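Side-chain contacts in fructose-bisphosphate aldolase (Thermus caldophilus, PDB 2FJK), which belongs to the class II fructose-bisphosphate aldolase family of TIM-barrel enzymes and holds 1,3-dihydroxyacetonephosphate in a pocket: residues Ser83-Glu86 with Ser87-Ala91; Arg117-Glu120 with Ala121-Val125; Glu106-Glu109 with Thr110-Glu114; Ala158-Phe161 with Met162-Gly166. One frame throughout, in Å; residues are numbered along the deposited sequence.

Along the chain the order is contact 1, contact 3, contact 2, contact 4. Contact 1 opens helix 85-93; contacts 3 and 2 lie toward the two ends of helix 108-124, their centres about 16 Å apart; contact 4 closes helix 155-164. Contacts 1 and 2 have centres about 11 Å apart and touch through Tyr-85 and Ala-121, and both reach the second subunit. Contacts 3 and 4, their centres also about 11 Å apart, are tied by the salt bridge between Glu-109 and Arg-164. Contact 2 in turn touches Gly-166, just after helix 155-164, through Val-119 and His-123. Helix 108-124 therefore lies between the other two on the outside of the TIM barrel.

Contact 1. Residues Ser83-Glu86 with Ser87-Ala91; sequences SSYE and SVLKA
Ser-84 and Ser-87 meet at the start of helix 85-93, where the polar contacts are concentrated. Ser-84 is the N-cap: its OG accepts from Ser-87 N at 3.2 Å, with an N-H...O angle of 138°. Chi1 of 63° places that hydroxyl between the backbone N and the carbonyl carbon of Ser-84, folded back over the first turn. A weak bond of 3.3 Å also runs from Ser-84 OG to Glu-86 OE1, reached because the glutamate chain bends at chi2. The first regular helical bonds follow, Val-88 N to Ser-84 O at 3.1 Å and Leu-89 N to Tyr-85 O at 2.9 Å. The tyrosine hydroxyl bonds to Tyr-85 OH of the second subunit, and Ser-87 OG to Glu-50.

The apolar contact joins residues one turn apart, Tyr-85 and Leu-89. Leu-89 CG lies over one face of the Tyr-85 ring and 3.4 Å from Tyr-85 O, and Leu-89 CD1 reaches Tyr-85 CE2 at 3.7 Å.

On the outside of the barrel, Val-88 touches Val-99 of strand 98-101 and Val-118 of helix 108-124, Tyr-85 packs on Ala-121 of that same helix, and Leu-89 lies against Ala-121 of the second subunit.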
ATOM      1  N   SER A  83       4.738  17.258  19.873  1.00 27.28           N
ATOM      2  CA  SER A  83       4.629  18.595  20.446  1.00 28.69           C
ATOM      3  C   SER A  83       3.206  19.048  20.709  1.00 28.92           C
ATOM      4  O   SER A  83       2.969  19.886  21.583  1.00 30.11           O
ATOM      5  CB  SER A  83       5.267  19.629  19.518  1.00 29.21           C
ATOM      6  OG  SER A  83       4.589  19.687  18.275  1.00 36.99           O
ATOM      7  N   SER A  84       2.254  18.506  19.961  1.00 28.03           N
ATOM      8  CA  SER A  84       0.868  18.912  20.142  1.00 28.53           C
ATOM      9  C   SER A  84      -0.165  17.849  19.810  1.00 28.90           C
ATOM     10  O   SER A  84       0.160  16.736  19.385  1.00 30.51           O
ATOM     11  CB  SER A  84       0.580  20.157  19.304  1.00 27.59           C
ATOM     12  OG  SER A  84       0.722  19.882  17.921  1.00 28.80           O
ATOM     13  N   TYR A  85      -1.424  18.210  20.017  1.00 26.04           N
ATOM     14  CA  TYR A  85      -2.519  17.310  19.738  1.00 26.77           C
ATOM     15  C   TYR A  85      -2.548  17.101  18.226  1.00 26.12           C
ATOM     16  O   TYR A  85      -2.674  15.976  17.748  1.00 25.64           O
ATOM     17  CB  TYR A  85      -3.837  17.932  20.216  1.00 26.04           C
ATOM     18  CG  TYR A  85      -5.038  17.042  20.032  1.00 23.92           C
ATOM     19  CD1 TYR A  85      -5.189  15.877  20.783  1.00 25.35           C
ATOM     20  CD2 TYR A  85      -6.028  17.364  19.105  1.00 25.59           C
ATOM     21  CE1 TYR A  85      -6.299  15.054  20.616  1.00 24.89           C
ATOM     22  CE2 TYR A  85      -7.143  16.551  18.929  1.00 25.65           C
ATOM     23  CZ  TYR A  85      -7.273  15.398  19.689  1.00 24.40           C
ATOM     24  OH  TYR A  85      -8.383  14.606  19.532  1.00 25.28           O
ATOM     25  N   GLU A  86      -2.407  18.198  17.486  1.00 25.82           N
ATOM     26  CA  GLU A  86      -2.419  18.161  16.029  1.00 25.61           C
ATOM     27  C   GLU A  86      -1.265  17.328  15.481  1.00 24.43           C
ATOM     28  O   GLU A  86      -1.364  16.752  14.400  1.00 23.49           O
ATOM     29  CB  GLU A  86      -2.334  19.581  15.465  1.00 28.28           C
ATOM     30  CG  GLU A  86      -3.241  20.587  16.162  1.00 34.05           C
ATOM     31  CD  GLU A  86      -2.555  21.293  17.323  1.00 36.98           C
ATOM     32  OE1 GLU A  86      -1.587  22.048  17.069  1.00 40.86           O
ATOM     33  OE2 GLU A  86      -2.980  21.099  18.485  1.00 35.92           O
ATOM     34  N   SER A  87      -0.165  17.287  16.226  1.00 24.89           N
ATOM     35  CA  SER A  87       1.007  16.518  15.825  1.00 25.26           C
ATOM     36  C   SER A  87       0.670  15.044  15.958  1.00 23.72           C
ATOM     37  O   SER A  87       1.033  14.228  15.106  1.00 25.24           O
ATOM     38  CB  SER A  87       2.204  16.852  16.721  1.00 27.19           C
ATOM     39  OG  SER A  87       3.338  16.070  16.367  1.00 28.85           O
ATOM     40  N   VAL A  88      -0.025  14.704  17.039  1.00 20.80           N
ATOM     41  CA  VAL A  88      -0.425  13.324  17.271  1.00 19.50           C
ATOM     42  C   VAL A  88      -1.451  12.908  16.216  1.00 19.57           C
ATOM     43  O   VAL A  88      -1.440  11.766  15.745  1.00 19.97           O
ATOM     44  CB  VAL A  88      -1.017  13.159  18.685  1.00 18.96           C
ATOM     45  CG1 VAL A  88      -1.736  11.823  18.818  1.00 17.87           C
ATOM     46  CG2 VAL A  88       0.092  13.266  19.700  1.00 18.43           C
ATOM     47  N   LEU A  89      -2.322  13.839  15.835  1.00 16.97           N
ATOM     48  CA  LEU A  89      -3.338  13.553  14.831  1.00 18.43           C
ATOM     49  C   LEU A  89      -2.687  13.249  13.488  1.00 19.48           C
ATOM     50  O   LEU A  89      -3.170  12.398  12.739  1.00 19.08           O
ATOM     51  CB  LEU A  89      -4.307  14.731  14.679  1.00 20.67           C
ATOM     52  CG  LEU A  89      -5.302  15.008  15.810  1.00 24.36           C
ATOM     53  CD1 LEU A  89      -6.226  16.156  15.385  1.00 23.30           C
ATOM     54  CD2 LEU A  89      -6.137  13.751  16.114  1.00 24.61           C
ATOM     55  N   LYS A  90      -1.600  13.952  13.175  1.00 19.75           N
ATOM     56  CA  LYS A  90      -0.887  13.707  11.925  1.00 21.83           C
ATOM     57  C   LYS A  90      -0.256  12.316  11.984  1.00 19.61           C
ATOM     58  O   LYS A  90      -0.202  11.605  10.990  1.00 21.33           O
ATOM     59  CB  LYS A  90       0.207  14.769  11.695  1.00 22.97           C
ATOM     60  CG  LYS A  90      -0.343  16.150  11.349  1.00 28.16           C
ATOM     61  CD  LYS A  90       0.758  17.206  11.216  1.00 32.14           C
ATOM     62  CE  LYS A  90       0.173  18.554  10.794  1.00 34.16           C
ATOM     63  NZ  LYS A  90       1.185  19.657  10.710  1.00 34.33           N
ATOM     64  N   ALA A  91       0.227  11.937  13.157  1.00 20.62           N
ATOM     65  CA  ALA A  91       0.844  10.628  13.340  1.00 20.37           C
ATOM     66  C   ALA A  91      -0.205   9.509  13.178  1.00 21.00           C
ATOM     67  O   ALA A  91       0.081   8.468  12.576  1.00 18.95           O
ATOM     68  CB  ALA A  91       1.494  10.553  14.715  1.00 21.66           C
TER

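Contact 2. Residues Arg117-Glu120 with Ala121-Val125; sequences RVVE and AAHAV
Val-119 O receives His-123 N at 2.8 Å in a nearly straight bond, with an N-H...O angle of 162°. The same pair of residues carries the main side-chain contact. Val-119 CG1 sits over one face of the imidazole, 3.6 Å from the centroid of the His-123 ring and 20° off its normal, which meets the geometry of a CH-pi contact. The methyl is displaced toward the rim, as its distances show: 3.4 Å to His-123 CE1 but 3.9 Å to His-123 CG. Both side chains leave the helix in the same direction, flank to flank. Chi1 of -70° sets the imidazole beside the backbone N of His-123, back toward the preceding turn, where the valine methyl can cover it.

Helix 108-124 is the crossover of the beta-alpha-beta unit formed with strands 98-101 and 128-133, and this contact lies in its closing turns. Val-118 and Ala-122 face these strands, meeting Val-99 and Val-129. Ala-122 N bonds to Val-118 O at 2.8 Å, and Ala-122 CB approaches the same oxygen to 3.3 Å, so the small methyl packs directly on the preceding turn. Ala-124 N bonds to Glu-120 O at 3.1 Å. At its far end, the imidazole is anchored by a hydrogen bond from His-123 NE2 to Asp-168.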
ATOM      1  N   ARG A 117      -6.253  13.785  26.554  1.00 29.09           N
ATOM      2  CA  ARG A 117      -6.912  14.086  25.290  1.00 29.59           C
ATOM      3  C   ARG A 117      -6.301  13.236  24.173  1.00 28.81           C
ATOM      4  O   ARG A 117      -6.984  12.832  23.236  1.00 26.88           O
ATOM      5  CB  ARG A 117      -6.734  15.563  24.952  1.00 31.10           C
ATOM      6  CG  ARG A 117      -7.490  16.008  23.719  1.00 33.25           C
ATOM      7  CD  ARG A 117      -7.098  17.420  23.322  1.00 35.23           C
ATOM      8  NE  ARG A 117      -8.031  17.981  22.351  1.00 36.77           N
ATOM      9  CZ  ARG A 117      -7.807  19.094  21.665  1.00 37.53           C
ATOM     10  NH1 ARG A 117      -6.677  19.764  21.844  1.00 38.50           N
ATOM     11  NH2 ARG A 117      -8.711  19.538  20.803  1.00 37.20           N
ATOM     12  N   VAL A 118      -5.000  12.980  24.287  1.00 29.63           N
ATOM     13  CA  VAL A 118      -4.275  12.190  23.305  1.00 28.05           C
ATOM     14  C   VAL A 118      -4.633  10.722  23.423  1.00 26.61           C
ATOM     15  O   VAL A 118      -4.749  10.026  22.424  1.00 28.85           O
ATOM     16  CB  VAL A 118      -2.738  12.361  23.476  1.00 28.40           C
ATOM     17  CG1 VAL A 118      -1.994  11.275  22.694  1.00 26.68           C
ATOM     18  CG2 VAL A 118      -2.312  13.743  22.982  1.00 27.05           C
ATOM     19  N   VAL A 119      -4.805  10.251  24.647  1.00 26.96           N
ATOM     20  CA  VAL A 119      -5.149   8.852  24.880  1.00 26.43           C
ATOM     21  C   VAL A 119      -6.509   8.531  24.282  1.00 26.05           C
ATOM     22  O   VAL A 119      -6.709   7.469  23.696  1.00 26.54           O
ATOM     23  CB  VAL A 119      -5.181   8.520  26.400  1.00 25.83           C
ATOM     24  CG1 VAL A 119      -5.778   7.131  26.629  1.00 24.33           C
ATOM     25  CG2 VAL A 119      -3.781   8.576  26.968  1.00 23.71           C
ATOM     26  N   GLU A 120      -7.444   9.457  24.433  1.00 27.17           N
ATOM     27  CA  GLU A 120      -8.786   9.259  23.912  1.00 28.49           C
ATOM     28  C   GLU A 120      -8.755   9.180  22.390  1.00 28.58           C
ATOM     29  O   GLU A 120      -9.407   8.323  21.793  1.00 27.60           O
ATOM     30  CB  GLU A 120      -9.695  10.396  24.381  1.00 30.04           C
ATOM     31  CG  GLU A 120      -9.658  10.584  25.894  1.00 33.96           C
ATOM     32  CD  GLU A 120     -10.540  11.720  26.389  1.00 36.81           C
ATOM     33  OE1 GLU A 120     -10.532  12.812  25.776  1.00 37.90           O
ATOM     34  OE2 GLU A 120     -11.233  11.522  27.408  1.00 39.09           O
ATOM     35  N   ALA A 121      -7.981  10.066  21.766  1.00 28.41           N
ATOM     36  CA  ALA A 121      -7.859  10.093  20.309  1.00 27.48           C
ATOM     37  C   ALA A 121      -7.178   8.823  19.811  1.00 26.68           C
ATOM     38  O   ALA A 121      -7.659   8.161  18.895  1.00 27.38           O
ATOM     39  CB  ALA A 121      -7.061  11.324  19.873  1.00 27.37           C
ATOM     40  N   ALA A 122      -6.055   8.487  20.432  1.00 26.08           N
ATOM     41  CA  ALA A 122      -5.301   7.303  20.057  1.00 27.15           C
ATOM     42  C   ALA A 122      -6.093   6.019  20.273  1.00 27.66           C
ATOM     43  O   ALA A 122      -6.245   5.217  19.354  1.00 26.08           O
ATOM     44  CB  ALA A 122      -4.006   7.243  20.838  1.00 24.16           C
ATOM     45  N   HIS A 123      -6.601   5.813  21.486  1.00 27.87           N
ATOM     46  CA  HIS A 123      -7.352   4.594  21.751  1.00 27.78           C
ATOM     47  C   HIS A 123      -8.604   4.442  20.892  1.00 26.82           C
ATOM     48  O   HIS A 123      -9.043   3.330  20.637  1.00 28.45           O
ATOM     49  CB  HIS A 123      -7.701   4.497  23.234  1.00 27.02           C
ATOM     50  CG  HIS A 123      -6.514   4.230  24.102  1.00 26.59           C
ATOM     51  ND1 HIS A 123      -6.618   3.987  25.454  1.00 22.90           N
ATOM     52  CD2 HIS A 123      -5.193   4.169  23.807  1.00 25.99           C
ATOM     53  CE1 HIS A 123      -5.412   3.787  25.954  1.00 25.88           C
ATOM     54  NE2 HIS A 123      -4.529   3.891  24.976  1.00 25.36           N
ATOM     55  N   ALA A 124      -9.172   5.548  20.431  1.00 26.18           N
ATOM     56  CA  ALA A 124     -10.357   5.456  19.591  1.00 26.28           C
ATOM     57  C   ALA A 124      -9.994   4.743  18.288  1.00 26.90           C
ATOM     58  O   ALA A 124     -10.857   4.134  17.649  1.00 25.63           O
ATOM     59  CB  ALA A 124     -10.912   6.844  19.286  1.00 25.91           C
ATOM     60  N   VAL A 125      -8.720   4.821  17.900  1.00 26.45           N
ATOM     61  CA  VAL A 125      -8.247   4.180  16.673  1.00 25.55           C
ATOM     62  C   VAL A 125      -7.219   3.057  16.900  1.00 25.48           C
ATOM     63  O   VAL A 125      -6.362   2.804  16.050  1.00 25.10           O
ATOM     64  CB  VAL A 125      -7.640   5.219  15.684  1.00 26.36           C
ATOM     65  CG1 VAL A 125      -8.638   6.323  15.422  1.00 26.27           C
ATOM     66  CG2 VAL A 125      -6.345   5.790  16.236  1.00 27.78           C
TER

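Contact 3. Residues Glu106-Glu109 with Thr110-Glu114; sequences EDFE and TNVRE
Asp-107 and Thr-110 grip each other at the N-terminus of helix 108-124, with Asp-107 as the N-cap. Two donors converge on Asp-107 OD1: Thr-110 N at 3.0 Å, nearly in line with the C-O bond, and the hydroxyl Thr-110 OG1 on the syn lone pair, at an unusually short 2.5 Å whose exact value is doubtful. Both groups are turned to allow this. Chi1 of 44° swings the aspartate carboxylate between its own N and carbonyl carbon, over the first turn, and the threonine torsion brings OG1 beside the backbone N of Thr-110, so that one oxygen can take both bonds.

The other branch of the threonine, CG2, rests against the bent chain of Glu-106, 3.8 Å from Glu-106 CD. The bend at chi2, -96°, turns a face of the glutamate's carboxylate to this methyl.

This cap begins the helical crossover of a beta-alpha-beta unit between strands 98-101 and 128-133 of the barrel. One residue on, Phe-108 holds CG anti to its backbone N, which turns the ring along the helix toward Val-112. There Val-112 CG2 lies over one ring face, 3.9 Å from the centroid of Phe-108 and 20° off the normal: a CH-pi contact. That methyl also approaches Phe-108 O to 3.2 Å. Val-112 N bonds to Phe-108 O at 2.9 Å, one turn along. Glu-109 turns its carboxylate to a salt bridge with Arg-164 of helix 155-164.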
ATOM      1  N   GLU A 106       4.945  21.329  31.292  1.00 34.38           N
ATOM      2  CA  GLU A 106       3.743  21.983  31.815  1.00 34.68           C
ATOM      3  C   GLU A 106       3.415  21.489  33.220  1.00 36.20           C
ATOM      4  O   GLU A 106       3.896  20.433  33.646  1.00 35.71           O
ATOM      5  CB  GLU A 106       2.551  21.703  30.895  1.00 34.97           C
ATOM      6  CG  GLU A 106       2.721  22.239  29.486  1.00 34.30           C
ATOM      7  CD  GLU A 106       2.063  23.582  29.307  1.00 32.87           C
ATOM      8  OE1 GLU A 106       1.949  24.324  30.301  1.00 35.11           O
ATOM      9  OE2 GLU A 106       1.665  23.900  28.172  1.00 34.02           O
ATOM     10  N   ASP A 107       2.596  22.249  33.943  1.00 36.58           N
ATOM     11  CA  ASP A 107       2.219  21.836  35.289  1.00 36.83           C
ATOM     12  C   ASP A 107       1.475  20.511  35.178  1.00 36.99           C
ATOM     13  O   ASP A 107       1.009  20.139  34.095  1.00 36.95           O
ATOM     14  CB  ASP A 107       1.342  22.896  35.970  1.00 37.18           C
ATOM     15  CG  ASP A 107       0.276  23.448  35.052  1.00 38.40           C
ATOM     16  OD1 ASP A 107      -0.346  22.643  34.341  1.00 38.61           O
ATOM     17  OD2 ASP A 107       0.053  24.683  35.049  1.00 39.80           O
ATOM     18  N   PHE A 108       1.368  19.804  36.297  1.00 35.90           N
ATOM     19  CA  PHE A 108       0.710  18.504  36.327  1.00 35.90           C
ATOM     20  C   PHE A 108      -0.680  18.437  35.697  1.00 34.48           C
ATOM     21  O   PHE A 108      -0.957  17.546  34.900  1.00 35.26           O
ATOM     22  CB  PHE A 108       0.619  17.993  37.766  1.00 35.88           C
ATOM     23  CG  PHE A 108       0.323  16.522  37.867  1.00 35.52           C
ATOM     24  CD1 PHE A 108       1.297  15.583  37.544  1.00 33.76           C
ATOM     25  CD2 PHE A 108      -0.925  16.076  38.289  1.00 34.72           C
ATOM     26  CE1 PHE A 108       1.037  14.223  37.643  1.00 34.85           C
ATOM     27  CE2 PHE A 108      -1.199  14.714  38.392  1.00 35.03           C
ATOM     28  CZ  PHE A 108      -0.216  13.784  38.070  1.00 35.22           C
ATOM     29  N   GLU A 109      -1.560  19.362  36.061  1.00 33.95           N
ATOM     30  CA  GLU A 109      -2.919  19.348  35.522  1.00 31.92           C
ATOM     31  C   GLU A 109      -2.974  19.532  34.012  1.00 29.72           C
ATOM     32  O   GLU A 109      -3.774  18.883  33.336  1.00 28.34           O
ATOM     33  CB  GLU A 109      -3.785  20.418  36.201  1.00 33.19           C
ATOM     34  CG  GLU A 109      -4.154  20.116  37.656  1.00 35.05           C
ATOM     35  CD  GLU A 109      -4.889  18.798  37.813  1.00 35.19           C
ATOM     36  OE1 GLU A 109      -5.878  18.577  37.082  1.00 36.50           O
ATOM     37  OE2 GLU A 109      -4.481  17.987  38.672  1.00 34.42           O
ATOM     38  N   THR A 110      -2.139  20.416  33.479  1.00 27.80           N
ATOM     39  CA  THR A 110      -2.121  20.642  32.036  1.00 27.44           C
ATOM     40  C   THR A 110      -1.534  19.431  31.309  1.00 27.11           C
ATOM     41  O   THR A 110      -1.970  19.088  30.215  1.00 28.83           O
ATOM     42  CB  THR A 110      -1.307  21.898  31.677  1.00 27.67           C
ATOM     43  OG1 THR A 110      -1.866  23.028  32.361  1.00 28.28           O
ATOM     44  CG2 THR A 110      -1.351  22.164  30.164  1.00 25.80           C
ATOM     45  N   ASN A 111      -0.547  18.787  31.928  1.00 26.58           N
ATOM     46  CA  ASN A 111       0.095  17.615  31.344  1.00 27.68           C
ATOM     47  C   ASN A 111      -0.978  16.543  31.248  1.00 28.15           C
ATOM     48  O   ASN A 111      -1.234  16.001  30.171  1.00 27.27           O
ATOM     49  CB  ASN A 111       1.232  17.122  32.243  1.00 26.37           C
ATOM     50  CG  ASN A 111       2.118  16.093  31.560  1.00 25.47           C
ATOM     51  OD1 ASN A 111       1.718  15.454  30.588  1.00 26.77           O
ATOM     52  ND2 ASN A 111       3.331  15.918  32.083  1.00 25.19           N
ATOM     53  N   VAL A 112      -1.604  16.259  32.391  1.00 29.22           N
ATOM     54  CA  VAL A 112      -2.672  15.271  32.480  1.00 29.82           C
ATOM     55  C   VAL A 112      -3.762  15.580  31.466  1.00 30.75           C
ATOM     56  O   VAL A 112      -4.222  14.690  30.752  1.00 30.45           O
ATOM     57  CB  VAL A 112      -3.313  15.257  33.882  1.00 30.44           C
ATOM     58  CG1 VAL A 112      -4.602  14.446  33.857  1.00 31.27           C
ATOM     59  CG2 VAL A 112      -2.340  14.671  34.893  1.00 29.92           C
ATOM     60  N   ARG A 113      -4.170  16.844  31.406  1.00 29.92           N
ATOM     61  CA  ARG A 113      -5.211  17.269  30.478  1.00 31.33           C
ATOM     62  C   ARG A 113      -4.847  16.962  29.031  1.00 30.54           C
ATOM     63  O   ARG A 113      -5.592  16.287  28.319  1.00 29.84           O
ATOM     64  CB  ARG A 113      -5.453  18.767  30.617  1.00 35.55           C
ATOM     65  CG  ARG A 113      -6.479  19.334  29.648  1.00 39.55           C
ATOM     66  CD  ARG A 113      -6.299  20.835  29.543  1.00 41.03           C
ATOM     67  NE  ARG A 113      -6.173  21.436  30.865  1.00 44.20           N
ATOM     68  CZ  ARG A 113      -5.510  22.560  31.114  1.00 44.69           C
ATOM     69  NH1 ARG A 113      -4.910  23.212  30.126  1.00 43.99           N
ATOM     70  NH2 ARG A 113      -5.441  23.023  32.355  1.00 45.82           N
ATOM     71  N   GLU A 114      -3.699  17.472  28.598  1.00 29.94           N
ATOM     72  CA  GLU A 114      -3.231  17.257  27.232  1.00 29.39           C
ATOM     73  C   GLU A 114      -3.052  15.764  26.929  1.00 28.19           C
ATOM     74  O   GLU A 114      -3.569  15.260  25.941  1.00 26.87           O
ATOM     75  CB  GLU A 114      -1.907  17.992  27.019  1.00 30.73           C
ATOM     76  CG  GLU A 114      -2.018  19.509  26.987  1.00 33.45           C
ATOM     77  CD  GLU A 114      -2.552  20.017  25.665  1.00 34.89           C
ATOM     78  OE1 GLU A 114      -2.110  19.509  24.614  1.00 35.64           O
ATOM     79  OE2 GLU A 114      -3.401  20.933  25.670  1.00 36.36           O
TER

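Contact 4. Residues Ala158-Phe161 with Met162-Gly166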
ATOM      1  N   ALA A 158       3.753   9.673  39.457  1.00 40.82           N
ATOM      2  CA  ALA A 158       3.733   8.769  38.318  1.00 41.80           C
ATOM      3  C   ALA A 158       2.465   7.917  38.288  1.00 41.40           C
ATOM      4  O   ALA A 158       1.762   7.882  37.276  1.00 41.15           O
ATOM      5  CB  ALA A 158       4.973   7.872  38.344  1.00 40.69           C
ATOM      6  N   ARG A 159       2.174   7.231  39.390  1.00 41.19           N
ATOM      7  CA  ARG A 159       0.983   6.388  39.456  1.00 40.73           C
ATOM      8  C   ARG A 159      -0.266   7.197  39.144  1.00 39.01           C
ATOM      9  O   ARG A 159      -1.108   6.784  38.345  1.00 39.65           O
ATOM     10  CB  ARG A 159       0.830   5.769  40.845  1.00 43.90           C
ATOM     11  CG  ARG A 159      -0.438   4.935  40.997  1.00 47.84           C
ATOM     12  CD  ARG A 159      -0.761   4.661  42.454  1.00 52.13           C
ATOM     13  NE  ARG A 159       0.320   3.965  43.144  1.00 55.24           N
ATOM     14  CZ  ARG A 159       0.243   3.524  44.397  1.00 57.86           C
ATOM     15  NH1 ARG A 159      -0.867   3.705  45.102  1.00 57.95           N
ATOM     16  NH2 ARG A 159       1.278   2.901  44.946  1.00 59.25           N
ATOM     17  N   ILE A 160      -0.376   8.351  39.792  1.00 37.16           N
ATOM     18  CA  ILE A 160      -1.521   9.232  39.610  1.00 35.50           C
ATOM     19  C   ILE A 160      -1.636   9.740  38.177  1.00 34.89           C
ATOM     20  O   ILE A 160      -2.729   9.784  37.617  1.00 32.57           O
ATOM     21  CB  ILE A 160      -1.448  10.438  40.565  1.00 33.98           C
ATOM     22  CG1 ILE A 160      -1.451   9.948  42.017  1.00 34.22           C
ATOM     23  CG2 ILE A 160      -2.635  11.356  40.321  1.00 34.06           C
ATOM     24  CD1 ILE A 160      -1.241  11.039  43.039  1.00 33.05           C
ATOM     25  N   PHE A 161      -0.506  10.133  37.594  1.00 34.75           N
ATOM     26  CA  PHE A 161      -0.487  10.629  36.222  1.00 34.49           C
ATOM     27  C   PHE A 161      -1.002   9.522  35.308  1.00 34.18           C
ATOM     28  O   PHE A 161      -1.883   9.746  34.483  1.00 33.34           O
ATOM     29  CB  PHE A 161       0.944  11.014  35.825  1.00 33.64           C
ATOM     30  CG  PHE A 161       1.069  11.565  34.432  1.00 33.06           C
ATOM     31  CD1 PHE A 161       0.453  12.761  34.083  1.00 32.82           C
ATOM     32  CD2 PHE A 161       1.830  10.900  33.474  1.00 34.15           C
ATOM     33  CE1 PHE A 161       0.593  13.290  32.805  1.00 33.59           C
ATOM     34  CE2 PHE A 161       1.981  11.419  32.186  1.00 34.94           C
ATOM     35  CZ  PHE A 161       1.361  12.617  31.852  1.00 35.93           C
HETATM   36  N   MSE A 162      -0.446   8.326  35.475  1.00 35.45           N
HETATM   37  CA  MSE A 162      -0.831   7.165  34.680  1.00 37.08           C
HETATM   38  C   MSE A 162      -2.296   6.757  34.858  1.00 39.30           C
HETATM   39  O   MSE A 162      -2.925   6.274  33.920  1.00 39.08           O
HETATM   40  CB  MSE A 162       0.086   5.986  35.014  1.00 36.35           C
HETATM   41  CG  MSE A 162       1.487   6.137  34.445  1.00 36.60           C
HETATM   42 SE   MSE A 162       1.445   6.316  32.514  1.00 38.49          SE
HETATM   43  CE  MSE A 162       1.666   4.444  32.060  1.00 33.41           C
ATOM     44  N   GLU A 163      -2.844   6.944  36.054  1.00 41.29           N
ATOM     45  CA  GLU A 163      -4.238   6.589  36.281  1.00 42.56           C
ATOM     46  C   GLU A 163      -5.205   7.631  35.708  1.00 42.34           C
ATOM     47  O   GLU A 163      -6.199   7.273  35.077  1.00 41.92           O
ATOM     48  CB  GLU A 163      -4.491   6.377  37.779  1.00 43.70           C
ATOM     49  CG  GLU A 163      -3.906   5.067  38.306  1.00 47.08           C
ATOM     50  CD  GLU A 163      -4.011   4.917  39.820  1.00 48.94           C
ATOM     51  OE1 GLU A 163      -3.710   3.815  40.330  1.00 49.58           O
ATOM     52  OE2 GLU A 163      -4.384   5.898  40.502  1.00 49.47           O
ATOM     53  N   ARG A 164      -4.909   8.915  35.906  1.00 42.33           N
ATOM     54  CA  ARG A 164      -5.782   9.977  35.401  1.00 41.91           C
ATOM     55  C   ARG A 164      -5.769  10.025  33.872  1.00 40.16           C
ATOM     56  O   ARG A 164      -6.747  10.437  33.247  1.00 39.24           O
ATOM     57  CB  ARG A 164      -5.369  11.330  35.980  1.00 44.48           C
ATOM     58  CG  ARG A 164      -5.100  11.309  37.475  1.00 47.95           C
ATOM     59  CD  ARG A 164      -5.380  12.662  38.105  1.00 49.29           C
ATOM     60  NE  ARG A 164      -6.224  13.499  37.257  1.00 50.68           N
ATOM     61  CZ  ARG A 164      -6.218  14.827  37.276  1.00 51.33           C
ATOM     62  NH1 ARG A 164      -5.411  15.474  38.103  1.00 53.15           N
ATOM     63  NH2 ARG A 164      -7.022  15.503  36.468  1.00 52.92           N
ATOM     64  N   THR A 165      -4.649   9.633  33.273  1.00 38.17           N
ATOM     65  CA  THR A 165      -4.547   9.586  31.817  1.00 37.47           C
ATOM     66  C   THR A 165      -4.651   8.099  31.490  1.00 38.49           C
ATOM     67  O   THR A 165      -4.428   7.260  32.358  1.00 40.76           O
ATOM     68  CB  THR A 165      -3.183  10.103  31.303  1.00 35.45           C
ATOM     69  OG1 THR A 165      -2.149   9.179  31.669  1.00 31.19           O
ATOM     70  CG2 THR A 165      -2.869  11.463  31.889  1.00 33.18           C
ATOM     71  N   GLY A 166      -4.995   7.756  30.260  1.00 38.54           N
ATOM     72  CA  GLY A 166      -5.080   6.342  29.932  1.00 36.17           C
ATOM     73  C   GLY A 166      -3.796   5.852  29.284  1.00 35.13           C
ATOM     74  O   GLY A 166      -3.787   4.811  28.628  1.00 33.86           O
TER
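Thr-165, where the chain leaves helix 155-164, folds its side chain back onto Phe-161, and each of its atoms meets that residue. CB lies 3.5 Å from Phe-161 O. From there the two branches part: Thr-165 OG1 donates to Phe-161 O at 2.9 Å, while Thr-165 CG2, 3.3 Å from Phe-161 O, also stands over one face of the phenylalanine ring, offset toward the rim and 4.0 Å from Phe-161 CE1. Chi1 of 69° turns OG1 back to Phe-161 O and gives CG2 to the ring. The backbone Thr-165 N also donates to Phe-161 O, at 3.0 Å, and the two donors approach from opposite faces of the carbonyl plane. One oxygen is thus held by two bonds just where the helix ends.

On the outer side, Glu-163 runs alongside Arg-159, with Glu-163 OE1 3.5 Å from Arg-159 CG. Their charged ends do not meet: Arg-159 NE and Glu-163 OE1 are 4.9 Å apart, so the touch is with the aliphatic part of the arginine.

Phe-161 points its ring among Asn-111, Val-112 and Thr-115 of helix 108-124 and Ala-131 and Leu-133 of strand 128-133, while Ala-158 and Arg-159 pack on helix 191-200.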